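D-alanyl transferase DltD (Enterococcus faecium TX0133A04, PDB 6PFX) probably takes part in the D-alanylation of lipoteichoic acid in the Gram-positive cell wall, acting as a membrane-associated D-alanyl transferase of the SGNH-hydrolase clan. Local coordinates at residues 146-149 and 153-156; 235-240 and 244-249. All blocks are in the same frame, centred on the assembly; numbering follows the deposited sequence.

Interaction 1 of 2, residues 146-149 and 153-156; sequences RLLT and VKEN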
# COMPACT_ATOMS: atom_id res chain seq x y z
N ARG A 146 -1.46 -18.52 -6.04
CA ARG A 146 -1.36 -17.30 -6.82
C ARG A 146 -0.06 -17.25 -7.59
O ARG A 146 -0.04 -16.95 -8.79
CB ARG A 146 -1.46 -16.09 -5.91
CG ARG A 146 -2.84 -15.81 -5.40
CD ARG A 146 -3.71 -15.26 -6.52
NE ARG A 146 -3.55 -13.82 -6.73
CZ ARG A 146 -3.58 -13.21 -7.91
NH1 ARG A 146 -3.74 -13.92 -9.03
NH2 ARG A 146 -3.44 -11.90 -7.99
N LEU A 147 1.05 -17.53 -6.90
CA LEU A 147 2.35 -17.43 -7.55
C LEU A 147 2.44 -18.35 -8.75
O LEU A 147 3.08 -17.99 -9.75
CB LEU A 147 3.46 -17.77 -6.55
CG LEU A 147 3.64 -16.75 -5.44
CD1 LEU A 147 4.65 -17.18 -4.42
CD2 LEU A 147 4.07 -15.38 -6.00
N LEU A 148 1.80 -19.51 -8.68
CA LEU A 148 1.85 -20.48 -9.76
C LEU A 148 1.10 -20.04 -11.01
O LEU A 148 1.15 -20.75 -12.01
CB LEU A 148 1.27 -21.82 -9.30
CG LEU A 148 2.20 -22.65 -8.41
CD1 LEU A 148 1.42 -23.74 -7.72
CD2 LEU A 148 3.33 -23.22 -9.24
N THR A 149 0.40 -18.90 -10.97
CA THR A 149 -0.28 -18.38 -12.15
C THR A 149 0.56 -17.38 -12.93
O THR A 149 0.17 -16.98 -14.04
CB THR A 149 -1.64 -17.74 -11.79
OG1 THR A 149 -1.47 -16.49 -11.11
CG2 THR A 149 -2.47 -18.70 -10.93
N VAL A 153 7.29 -16.80 -12.33
CA VAL A 153 7.53 -17.81 -11.31
C VAL A 153 7.76 -19.17 -11.95
O VAL A 153 8.65 -19.93 -11.54
CB VAL A 153 6.35 -17.83 -10.31
CG1 VAL A 153 6.42 -19.05 -9.39
CG2 VAL A 153 6.32 -16.54 -9.50
N LYS A 154 6.96 -19.49 -12.98
CA LYS A 154 7.05 -20.77 -13.68
C LYS A 154 8.38 -20.96 -14.40
O LYS A 154 8.75 -22.10 -14.71
CB LYS A 154 5.93 -20.88 -14.72
CG LYS A 154 4.49 -20.79 -14.20
CD LYS A 154 4.10 -21.98 -13.32
CE LYS A 154 4.16 -23.30 -14.07
NZ LYS A 154 3.58 -24.43 -13.29
N GLU A 155 9.11 -19.87 -14.69
CA GLU A 155 10.43 -20.01 -15.28
C GLU A 155 11.36 -20.84 -14.40
O GLU A 155 12.34 -21.40 -14.89
CB GLU A 155 11.09 -18.64 -15.43
CG GLU A 155 10.44 -17.70 -16.41
CD GLU A 155 11.11 -16.33 -16.41
OE1 GLU A 155 12.22 -16.21 -15.85
OE2 GLU A 155 10.52 -15.38 -16.95
N ASN A 156 11.07 -20.90 -13.10
CA ASN A 156 11.92 -21.52 -12.10
C ASN A 156 11.31 -22.87 -11.73
O ASN A 156 10.37 -22.94 -10.94
CB ASN A 156 11.97 -20.60 -10.88
CG ASN A 156 12.99 -21.02 -9.85
OD1 ASN A 156 13.32 -22.20 -9.73
ND2 ASN A 156 13.49 -20.06 -9.09

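Interaction 2 of 2, residues 235-240 and 244-249; sequences TNNPFG and DFYTHR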
# COMPACT_ATOMS: atom_id res chain seq x y z
N THR A 235 -4.94 25.05 -12.50
CA THR A 235 -5.60 26.09 -13.27
C THR A 235 -5.82 25.75 -14.74
O THR A 235 -6.45 26.55 -15.44
CB THR A 235 -4.77 27.37 -13.21
OG1 THR A 235 -3.48 27.10 -13.78
CG2 THR A 235 -4.61 27.86 -11.79
N ASN A 236 -5.34 24.61 -15.24
CA ASN A 236 -5.34 24.39 -16.69
C ASN A 236 -6.39 23.38 -17.18
O ASN A 236 -6.34 22.93 -18.33
CB ASN A 236 -3.94 24.05 -17.22
CG ASN A 236 -3.53 22.62 -16.99
OD1 ASN A 236 -4.27 21.83 -16.39
ND2 ASN A 236 -2.36 22.26 -17.49
N ASN A 237 -7.40 23.10 -16.37
CA ASN A 237 -8.40 22.11 -16.73
C ASN A 237 -9.62 22.29 -15.84
O ASN A 237 -9.53 22.97 -14.80
CB ASN A 237 -7.84 20.68 -16.60
CG ASN A 237 -7.47 20.33 -15.14
OD1 ASN A 237 -8.29 19.79 -14.40
ND2 ASN A 237 -6.24 20.64 -14.74
N PRO A 238 -10.74 21.68 -16.17
CA PRO A 238 -11.96 21.85 -15.39
C PRO A 238 -12.15 20.86 -14.26
O PRO A 238 -13.20 20.90 -13.59
CB PRO A 238 -13.08 21.69 -16.43
CG PRO A 238 -12.51 20.93 -17.52
CD PRO A 238 -11.00 21.07 -17.49
N PHE A 239 -11.18 19.98 -14.03
CA PHE A 239 -11.40 18.80 -13.21
C PHE A 239 -10.67 18.84 -11.88
O PHE A 239 -10.76 17.88 -11.11
CB PHE A 239 -10.97 17.54 -13.96
CG PHE A 239 -11.63 17.36 -15.28
CD1 PHE A 239 -12.99 17.17 -15.35
CD2 PHE A 239 -10.89 17.38 -16.45
CE1 PHE A 239 -13.61 17.01 -16.59
CE2 PHE A 239 -11.50 17.22 -17.67
CZ PHE A 239 -12.86 17.03 -17.74
N GLY A 240 -9.93 19.91 -11.59
CA GLY A 240 -9.18 19.94 -10.35
C GLY A 240 -7.92 19.09 -10.37
O GLY A 240 -7.42 18.73 -9.30
N ASP A 244 0.44 19.61 -14.55
CA ASP A 244 1.33 18.78 -15.35
C ASP A 244 0.73 17.39 -15.59
O ASP A 244 0.94 16.81 -16.66
CB ASP A 244 2.74 18.71 -14.75
CG ASP A 244 2.78 18.04 -13.39
OD1 ASP A 244 1.73 17.98 -12.72
OD2 ASP A 244 3.87 17.58 -12.99
N PHE A 245 -0.05 16.88 -14.64
CA PHE A 245 -0.73 15.61 -14.84
C PHE A 245 -1.74 15.73 -15.97
O PHE A 245 -1.82 14.86 -16.85
CB PHE A 245 -1.44 15.21 -13.55
CG PHE A 245 -2.13 13.87 -13.63
CD1 PHE A 245 -3.40 13.76 -14.16
CD2 PHE A 245 -1.50 12.73 -13.16
CE1 PHE A 245 -4.03 12.53 -14.21
CE2 PHE A 245 -2.14 11.51 -13.21
CZ PHE A 245 -3.39 11.40 -13.74
N TYR A 246 -2.52 16.80 -15.97
CA TYR A 246 -3.50 16.98 -17.03
C TYR A 246 -2.81 17.05 -18.39
O TYR A 246 -3.18 16.35 -19.34
CB TYR A 246 -4.35 18.23 -16.78
CG TYR A 246 -5.36 18.44 -17.89
CD1 TYR A 246 -6.52 17.66 -17.94
CD2 TYR A 246 -5.14 19.36 -18.90
CE1 TYR A 246 -7.43 17.82 -18.96
CE2 TYR A 246 -6.06 19.52 -19.92
CZ TYR A 246 -7.20 18.74 -19.93
OH TYR A 246 -8.14 18.85 -20.92
N THR A 247 -1.76 17.88 -18.48
CA THR A 247 -1.08 18.09 -19.75
C THR A 247 -0.47 16.79 -20.28
O THR A 247 -0.63 16.47 -21.46
CB THR A 247 -0.01 19.16 -19.57
OG1 THR A 247 -0.64 20.39 -19.19
CG2 THR A 247 0.76 19.38 -20.87
N HIS A 248 0.20 16.03 -19.42
CA HIS A 248 0.96 14.87 -19.88
C HIS A 248 0.14 13.60 -19.95
O HIS A 248 0.48 12.70 -20.73
CB HIS A 248 2.17 14.64 -18.97
CG HIS A 248 3.16 15.76 -18.98
ND1 HIS A 248 4.11 15.93 -18.00
CD2 HIS A 248 3.34 16.78 -19.86
CE1 HIS A 248 4.84 17.00 -18.27
NE2 HIS A 248 4.39 17.53 -19.39
N ARG A 249 -0.95 13.49 -19.19
CA ARG A 249 -1.67 12.23 -19.12
C ARG A 249 -3.11 12.27 -19.63
O ARG A 249 -3.64 11.21 -19.97
CB ARG A 249 -1.67 11.68 -17.68
CG ARG A 249 -0.26 11.43 -17.14
CD ARG A 249 -0.25 10.51 -15.94
NE ARG A 249 -0.81 9.20 -16.25
CZ ARG A 249 -0.12 8.18 -16.75
NH1 ARG A 249 1.17 8.30 -17.01
NH2 ARG A 249 -0.74 7.03 -17.00

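Interaction 1 of 2, residues 146-149 and 153-156
Val153 meets Leu147 at the junction of two consecutive helices, 138-147 and the short 151-154, where the chain turns from one into the other. The CA atoms of Leu147 and Val153 lie 6.4 Å apart, the nearest pair between 146-149 and 153-156. Val153 turns its branched side chain onto the carbonyl of Leu147: CB stands 3.3 Å from Leu147 O, and both methyls flank the same oxygen, CG1 at 3.5 Å. Val153 CG1 lies anti to the backbone N (chi1 169°), which leaves CG2 beside that N, 4.3 Å from Leu147 CB. One residue further on, Lys154 brings its aliphatic chain obliquely against the next carbonyl oxygen, with CD 3.5 Å from Leu148 O. Bends at chi2 and chi3, both near -65°, fold the chain back and carry NZ to 4.2 Å from Leu148 CD2. Within 146-149, Thr149 OG1 donates to Arg146 O at 2.8 Å, in the carbonyl plane, and Thr149 N gives that oxygen a second bond. Leu147 and Val153 both pack on Phe117 and on Leu163 of helix 157-167, and Asn156 caps that helix through Leu159 N. No hydrogen bond joins the two segments; aliphatic carbons laid against backbone carbonyls make the contact, so cohesion between the segments probably rests mainly on van der Waals packing.

Interaction 2 of 2, residues 235-240 and 244-249
The irregular segment 235-240 runs beside helical segment 244-249, which has a wider pi-type turn at 246-249, and the two come nearest at Asn237 and Tyr246, with CA atoms 7.1 Å apart. Asn237 CB sits over one face of the Tyr246 ring, 3.5 Å from its centroid and 9° off the normal, a CH-pi contact. The Tyr246 ring reaches this place because its CG is anti to the backbone N. The Asn237 amide and the ring are 20° from parallel, whereas the Asn236 amide is turned 65° from the ring plane and brings OD1 obliquely to the ring, 3.6 Å from Tyr246 CD2. A nearly straight bond, Asn237 ND2 to Asn236 OD1 at 2.8 Å, ties these amides together; ND2 also donates to Leu241 O. Tyr246 CE1 touches the edge of the Phe239 ring, 4.3 Å from CD2, while Pro238 CG covers one face of that ring. Thr247 OG1, 3.1 Å from Asn236 ND2, is hydrogen-bonded to Asn243 O. Asn237 OD1 accepts from Phe239 N at 2.9 Å, the defining bond of an Asx turn, here set in the loop that leads from helix 219-233 into helix 243-250.

Interaction 1 closes before interaction 2 opens along the chain. Their centres are 40 Å apart and their nearest atoms about 21 Å, so they do not touch. Each joins segments separated by three residues at a helix boundary: interaction 1 links helices 138-147 and 151-154, interaction 2 the loop after helix 219-233 and helix 243-250. Neither includes a strand of the five-stranded parallel sheet. At 23 and 25 Å from the chain centre, both are peripheral. On the side of interaction 2, Phe245 packs on Asp345 and Tyr246 lies near, without touching, a possible Ser46-His348-Asp345 triad, a grouping consistent with the SGNH-hydrolase clan; interaction 1 lies on another part of the periphery.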